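Local coordinates for acyl-coa oxidase (Arabidopsis thaliana, PDB 1W07) that oxidises long- and medium-chain acyl-CoAs to 2-trans-enoyl-CoAs with FAD as cofactor, passing the electrons to oxygen to give hydrogen peroxide in peroxisomal beta-oxidation, at the interface of chains A and B. Numbering follows the deposited sequence. Chains: chain A/B, Acyl-coa oxidase.

Acyl-CoA oxidase 1 works as a homodimer, and contacts 1 and 2 are two patches of its two-fold interface, their centres about 39 Å apart. They share no residue or secondary-structure element. In contact 1 the C-terminal segment of chain A, helix 626-635 and the 3-10 turn 637-640, lies against strands of chain B's middle domain; the centre of the contact lies about 20 Å from B:Glu424, the likely catalytic base. Contact 2 joins helices of both chains, with its centre about 38 Å from A:Glu424. The first is mostly aromatic packing with an amide clasp, the second charged and water-bridged; the two-fold repeats each with the chains exchanged.

Contact 1: the interface of chains A and B. Residues chain A 630, 633-634, 639; chain B 174, 181, 223-224, 241.
The side-chain oxygen OD1 of A:Asn639 is gripped by two donors of chain B, both in its carbonyl plane and on lone pairs. The backbone N of B:Asp224 gives a nearly straight bond of 3.0 Å to A:Asn639 OD1, and the side-chain amine NZ of B:Lys181 reaches the same oxygen at 3.1 Å. The amide nitrogen ND2 of A:Asn639 answers by donating to the backbone O of B:Asp224, also at 3.0 Å, so the flat amide pairs with both polar backbone atoms of one strand residue. ND2 also gives a bent bond to A:Ala633 O, near the end of the preceding helix, standing above that carbonyl's plane; both acceptors lie close to the asparagine's own amide plane, which helps to fix the rotation of the group. With an alanine here, the N and O of B:Asp224 and the NZ of B:Lys181 would probably lose their partner on chain A, and A:Ala633 O its in-chain donor.

Alongside this clasp, A:Phe630 meets two aromatic side chains, one over its face and one at its edge. B:Trp174 points CZ3 at the centre of the phenylalanine face, with the planes 69° apart, while its CH2 touches A:Ala633 CB at 3.7 Å. At its rim, A:Phe630 drives CE2 over the centre of the B:Phe241 ring, 3.5 Å from B:Phe241 CD1. B:Phe241 places CG between its own backbone N and carbonyl carbon (chi1 58°), which places the ring in the path of the incoming edge; A:Leu634 CD2 touches its CZ, and B:Gly223 N lies over the opposite face.

Helix 626-635 and the 3-10 turn 637-640 of chain A thus rest on strands 173-174, 220-224 and 240-244 of chain B's acyl-CoA dehydrogenase-type middle domain, mostly beta structure, with B:Lys181 joining from a loop.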
ATOM      1  N   PHE A 630       0.307  14.741  20.805  1.00 16.15           N
ATOM      2  CA  PHE A 630      -0.327  14.572  22.110  1.00 17.84           C
ATOM      3  C   PHE A 630      -1.665  15.299  22.141  1.00 16.01           C
ATOM      4  O   PHE A 630      -2.659  14.787  22.659  1.00 14.87           O
ATOM      5  CB  PHE A 630       0.585  15.122  23.215  1.00 19.65           C
ATOM      6  CG  PHE A 630       0.779  14.179  24.376  1.00 21.22           C
ATOM      7  CD1 PHE A 630       2.058  13.770  24.745  1.00 21.74           C
ATOM      8  CD2 PHE A 630      -0.314  13.689  25.089  1.00 23.53           C
ATOM      9  CE1 PHE A 630       2.252  12.885  25.803  1.00 23.31           C
ATOM     10  CE2 PHE A 630      -0.131  12.801  26.153  1.00 23.04           C
ATOM     11  CZ  PHE A 630       1.152  12.399  26.509  1.00 24.25           C
ATOM     12  N   ALA A 633      -4.202  13.284  20.222  1.00 18.08           N
ATOM     13  CA  ALA A 633      -4.562  12.063  20.937  1.00 20.15           C
ATOM     14  C   ALA A 633      -5.683  12.334  21.930  1.00 19.54           C
ATOM     15  O   ALA A 633      -6.668  11.596  21.990  1.00 19.03           O
ATOM     16  CB  ALA A 633      -3.346  11.514  21.672  1.00 15.19           C
ATOM     17  N   LEU A 634      -5.532  13.401  22.705  1.00 18.91           N
ATOM     18  CA  LEU A 634      -6.529  13.742  23.709  1.00 21.38           C
ATOM     19  C   LEU A 634      -7.926  13.926  23.126  1.00 17.25           C
ATOM     20  O   LEU A 634      -8.913  13.722  23.823  1.00 14.46           O
ATOM     21  CB  LEU A 634      -6.088  14.994  24.488  1.00 23.35           C
ATOM     22  CG  LEU A 634      -4.739  14.863  25.229  1.00 25.85           C
ATOM     23  CD1 LEU A 634      -4.360  16.202  25.835  1.00 28.36           C
ATOM     24  CD2 LEU A 634      -4.816  13.789  26.313  1.00 27.88           C
ATOM     25  N   ASN A 639     -10.749   8.659  24.628  1.00 21.89           N
ATOM     26  CA  ASN A 639     -10.306   9.405  25.804  1.00 24.46           C
ATOM     27  C   ASN A 639     -11.439  10.216  26.426  1.00 22.13           C
ATOM     28  O   ASN A 639     -11.201  11.065  27.285  1.00 22.10           O
ATOM     29  CB  ASN A 639      -9.147  10.345  25.468  1.00 19.50           C
ATOM     30  CG  ASN A 639      -7.869   9.602  25.208  1.00 23.26           C
ATOM     31  OD1 ASN A 639      -7.537   8.658  25.929  1.00 22.03           O
ATOM     32  ND2 ASN A 639      -7.141  10.015  24.187  1.00 18.47           N
TER
ATOM     33  N   TRP B 174       4.714   5.860  24.278  1.00 17.58           N
ATOM     34  CA  TRP B 174       3.781   6.070  23.178  1.00 15.19           C
ATOM     35  C   TRP B 174       3.792   4.850  22.256  1.00 14.43           C
ATOM     36  O   TRP B 174       4.854   4.454  21.773  1.00 16.08           O
ATOM     37  CB  TRP B 174       4.231   7.336  22.427  1.00 16.65           C
ATOM     38  CG  TRP B 174       3.249   7.902  21.438  1.00 16.17           C
ATOM     39  CD1 TRP B 174       3.046   7.491  20.147  1.00 17.53           C
ATOM     40  CD2 TRP B 174       2.304   8.944  21.680  1.00 18.50           C
ATOM     41  NE1 TRP B 174       2.030   8.211  19.585  1.00 16.21           N
ATOM     42  CE2 TRP B 174       1.557   9.114  20.499  1.00 15.16           C
ATOM     43  CE3 TRP B 174       2.010   9.752  22.792  1.00 14.26           C
ATOM     44  CZ2 TRP B 174       0.529  10.063  20.389  1.00 19.11           C
ATOM     45  CZ3 TRP B 174       0.994  10.691  22.688  1.00 20.01           C
ATOM     46  CH2 TRP B 174       0.260  10.839  21.487  1.00 18.09           C
ATOM     47  N   LYS B 181      -6.230   1.848  27.876  1.00 15.37           N
ATOM     48  CA  LYS B 181      -7.341   1.803  28.809  1.00 18.88           C
ATOM     49  C   LYS B 181      -7.441   0.530  29.637  1.00 21.87           C
ATOM     50  O   LYS B 181      -8.113   0.521  30.668  1.00 21.81           O
ATOM     51  CB  LYS B 181      -8.659   1.989  28.043  1.00 23.00           C
ATOM     52  CG  LYS B 181      -8.785   3.326  27.298  1.00 24.75           C
ATOM     53  CD  LYS B 181      -8.810   4.527  28.246  1.00 26.03           C
ATOM     54  CE  LYS B 181      -8.620   5.837  27.484  1.00 30.62           C
ATOM     55  NZ  LYS B 181      -8.536   7.008  28.404  1.00 25.91           N
ATOM     56  N   GLY B 223      -3.412   7.245  28.649  1.00 18.80           N
ATOM     57  CA  GLY B 223      -4.533   7.412  27.742  1.00 15.67           C
ATOM     58  C   GLY B 223      -4.248   6.752  26.407  1.00 16.42           C
ATOM     59  O   GLY B 223      -3.186   6.151  26.226  1.00 13.42           O
ATOM     60  N   ASP B 224      -5.198   6.875  25.484  1.00 12.56           N
ATOM     61  CA  ASP B 224      -5.092   6.303  24.145  1.00 13.69           C
ATOM     62  C   ASP B 224      -4.459   7.318  23.207  1.00 14.41           C
ATOM     63  O   ASP B 224      -4.727   8.515  23.304  1.00 11.84           O
ATOM     64  CB  ASP B 224      -6.495   5.890  23.668  1.00 14.32           C
ATOM     65  CG  ASP B 224      -6.488   5.222  22.307  1.00 18.27           C
ATOM     66  OD1 ASP B 224      -6.542   5.946  21.292  1.00 21.77           O
ATOM     67  OD2 ASP B 224      -6.419   3.974  22.253  1.00 17.04           O
ATOM     68  N   PHE B 241      -0.386   6.203  25.678  1.00 18.67           N
ATOM     69  CA  PHE B 241       0.757   6.989  26.084  1.00 15.76           C
ATOM     70  C   PHE B 241       0.810   6.865  27.597  1.00 16.69           C
ATOM     71  O   PHE B 241      -0.162   6.443  28.226  1.00 15.34           O
ATOM     72  CB  PHE B 241       0.602   8.441  25.622  1.00 17.06           C
ATOM     73  CG  PHE B 241      -0.633   9.113  26.129  1.00 19.52           C
ATOM     74  CD1 PHE B 241      -0.688   9.622  27.425  1.00 17.64           C
ATOM     75  CD2 PHE B 241      -1.742   9.262  25.298  1.00 16.86           C
ATOM     76  CE1 PHE B 241      -1.844  10.279  27.885  1.00 15.95           C
ATOM     77  CE2 PHE B 241      -2.887   9.909  25.742  1.00 15.90           C
ATOM     78  CZ  PHE B 241      -2.936  10.421  27.050  1.00 14.97           C
TER

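Contact 2: the interface of chains A and B. Residues chain A 328, 586, 590; chain B 514-515, 518.
A:Arg590 lays one face of its guanidinium on B:Leu515, whose methyl CD2 stands over the centre of the group, 3.7 Å from A:Arg590 CZ. This is a mainly helical patch of the dimer, formed largely by the C-terminal region of the acyl-CoA oxidase family, with A:Lys328 from the C-alpha1 region. The carboxylate oxygen OE2 of B:Glu514 comes in at the edge of the guanidinium and in its plane, making a long salt bridge of 3.6 Å to A:Arg590 NE. The carboxylate itself is turned 78° from the guanidinium, so the two groups do not pair side by side.

B:Asp518 lies toward the NH1 end. Its OD1 is 4.0 Å from A:Arg590 NH1, a loose salt bridge, and a water bridges them: A:Arg590 NH1 and water 1 are 3.0 Å apart along a nearly straight line, and the water is 2.6 Å from B:Asp518 OD1. Like B:Glu514 OE2, the water sits at the guanidinium edge. The same OD1 takes a weak, bent hydrogen bond from the amide ND2 of A:Asn586, which approaches from the opposite direction, the amide and carboxylate planes 32° apart.

Behind this first shell, A:Asn586 lies one turn before A:Arg590 on helix 579-596. Its backbone O lies over the guanidinium face away from B:Leu515, toward the rim, so the flat group is held between the helix it springs from and the partner's leucine. The arginine chain bends at chi3 (-55°), which swings its head back over A:Asn586.

On chain B, B:Glu514 ends helix 508-514 and B:Asp518 belongs to the first turn of helix 516-538, with B:Leu515 at the junction; the bend thus presents two acids and a methyl to one arginine. A:Lys328, at the start of helix 328-361, runs alongside B:Glu514, pointing the same way. Its CG packs 3.7 Å from B:Glu514 O, while A:Lys328 NZ stays 4.7 Å from B:Glu514 OE1, where its charge may still favour the carboxylate.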
ATOM      1  N   LYS A 328      21.292   8.109   3.991  1.00 17.61           N
ATOM      2  CA  LYS A 328      21.219   7.832   2.560  1.00 17.34           C
ATOM      3  C   LYS A 328      20.088   6.894   2.165  1.00 15.37           C
ATOM      4  O   LYS A 328      19.593   6.947   1.040  1.00 15.72           O
ATOM      5  CB  LYS A 328      22.566   7.313   2.074  1.00 15.14           C
ATOM      6  CG  LYS A 328      23.535   8.449   1.750  1.00 15.47           C
ATOM      7  CD  LYS A 328      23.283   9.026   0.350  1.00 14.99           C
ATOM      8  CE  LYS A 328      24.135  10.280   0.092  1.00 18.11           C
ATOM      9  NZ  LYS A 328      23.787  11.432   0.986  1.00 13.66           N
ATOM     10  N   ASN A 586      25.265   5.225 -10.263  1.00 22.69           N
ATOM     11  CA  ASN A 586      24.893   5.114  -8.858  1.00 23.24           C
ATOM     12  C   ASN A 586      25.701   6.102  -8.013  1.00 21.88           C
ATOM     13  O   ASN A 586      25.211   6.629  -7.010  1.00 18.53           O
ATOM     14  CB  ASN A 586      25.120   3.680  -8.381  1.00 28.01           C
ATOM     15  CG  ASN A 586      24.089   3.241  -7.371  1.00 32.01           C
ATOM     16  OD1 ASN A 586      22.890   3.380  -7.601  1.00 32.30           O
ATOM     17  ND2 ASN A 586      24.548   2.713  -6.243  1.00 34.36           N
ATOM     18  N   ARG A 590      23.990   9.164  -5.855  1.00 14.29           N
ATOM     19  CA  ARG A 590      24.307   9.473  -4.458  1.00 20.20           C
ATOM     20  C   ARG A 590      24.740  10.918  -4.309  1.00 21.99           C
ATOM     21  O   ARG A 590      24.354  11.607  -3.365  1.00 23.41           O
ATOM     22  CB  ARG A 590      25.436   8.595  -3.931  1.00 21.02           C
ATOM     23  CG  ARG A 590      25.017   7.282  -3.323  1.00 27.61           C
ATOM     24  CD  ARG A 590      26.142   6.776  -2.415  1.00 32.25           C
ATOM     25  NE  ARG A 590      27.412   6.690  -3.126  1.00 33.40           N
ATOM     26  CZ  ARG A 590      27.698   5.780  -4.053  1.00 33.77           C
ATOM     27  NH1 ARG A 590      26.807   4.859  -4.381  1.00 31.53           N
ATOM     28  NH2 ARG A 590      28.870   5.812  -4.672  1.00 33.91           N
TER
ATOM     29  N   GLU B 514      27.695   6.550   3.800  1.00 19.98           N
ATOM     30  CA  GLU B 514      27.619   6.976   2.410  1.00 19.94           C
ATOM     31  C   GLU B 514      26.989   5.881   1.538  1.00 20.07           C
ATOM     32  O   GLU B 514      26.188   6.171   0.649  1.00 20.84           O
ATOM     33  CB  GLU B 514      29.029   7.294   1.901  1.00 22.18           C
ATOM     34  CG  GLU B 514      29.104   7.860   0.487  1.00 25.23           C
ATOM     35  CD  GLU B 514      28.317   9.147   0.331  1.00 24.60           C
ATOM     36  OE1 GLU B 514      28.274   9.934   1.296  1.00 26.73           O
ATOM     37  OE2 GLU B 514      27.746   9.376  -0.757  1.00 32.08           O
ATOM     38  N   LEU B 515      27.343   4.626   1.803  1.00 18.05           N
ATOM     39  CA  LEU B 515      26.842   3.512   1.011  1.00 19.29           C
ATOM     40  C   LEU B 515      25.660   2.760   1.630  1.00 18.70           C
ATOM     41  O   LEU B 515      25.412   1.598   1.287  1.00 20.49           O
ATOM     42  CB  LEU B 515      27.987   2.537   0.735  1.00 19.83           C
ATOM     43  CG  LEU B 515      29.259   3.127   0.106  1.00 19.06           C
ATOM     44  CD1 LEU B 515      30.300   2.044  -0.011  1.00 21.93           C
ATOM     45  CD2 LEU B 515      28.965   3.701  -1.266  1.00 22.59           C
ATOM     46  N   ASP B 518      23.361   0.905  -0.767  1.00 17.95           N
ATOM     47  CA  ASP B 518      24.002  -0.278  -1.342  1.00 19.88           C
ATOM     48  C   ASP B 518      24.069  -1.425  -0.341  1.00 18.37           C
ATOM     49  O   ASP B 518      23.904  -2.594  -0.703  1.00 15.41           O
ATOM     50  CB  ASP B 518      25.425   0.065  -1.802  1.00 21.30           C
ATOM     51  CG  ASP B 518      25.454   0.981  -3.014  1.00 28.49           C
ATOM     52  OD1 ASP B 518      24.536   1.813  -3.170  1.00 29.18           O
ATOM     53  OD2 ASP B 518      26.409   0.882  -3.813  1.00 34.14           O
TER
HETATM   54  O   HOH W   1      24.253   4.345  -2.996  1.00 38.96           O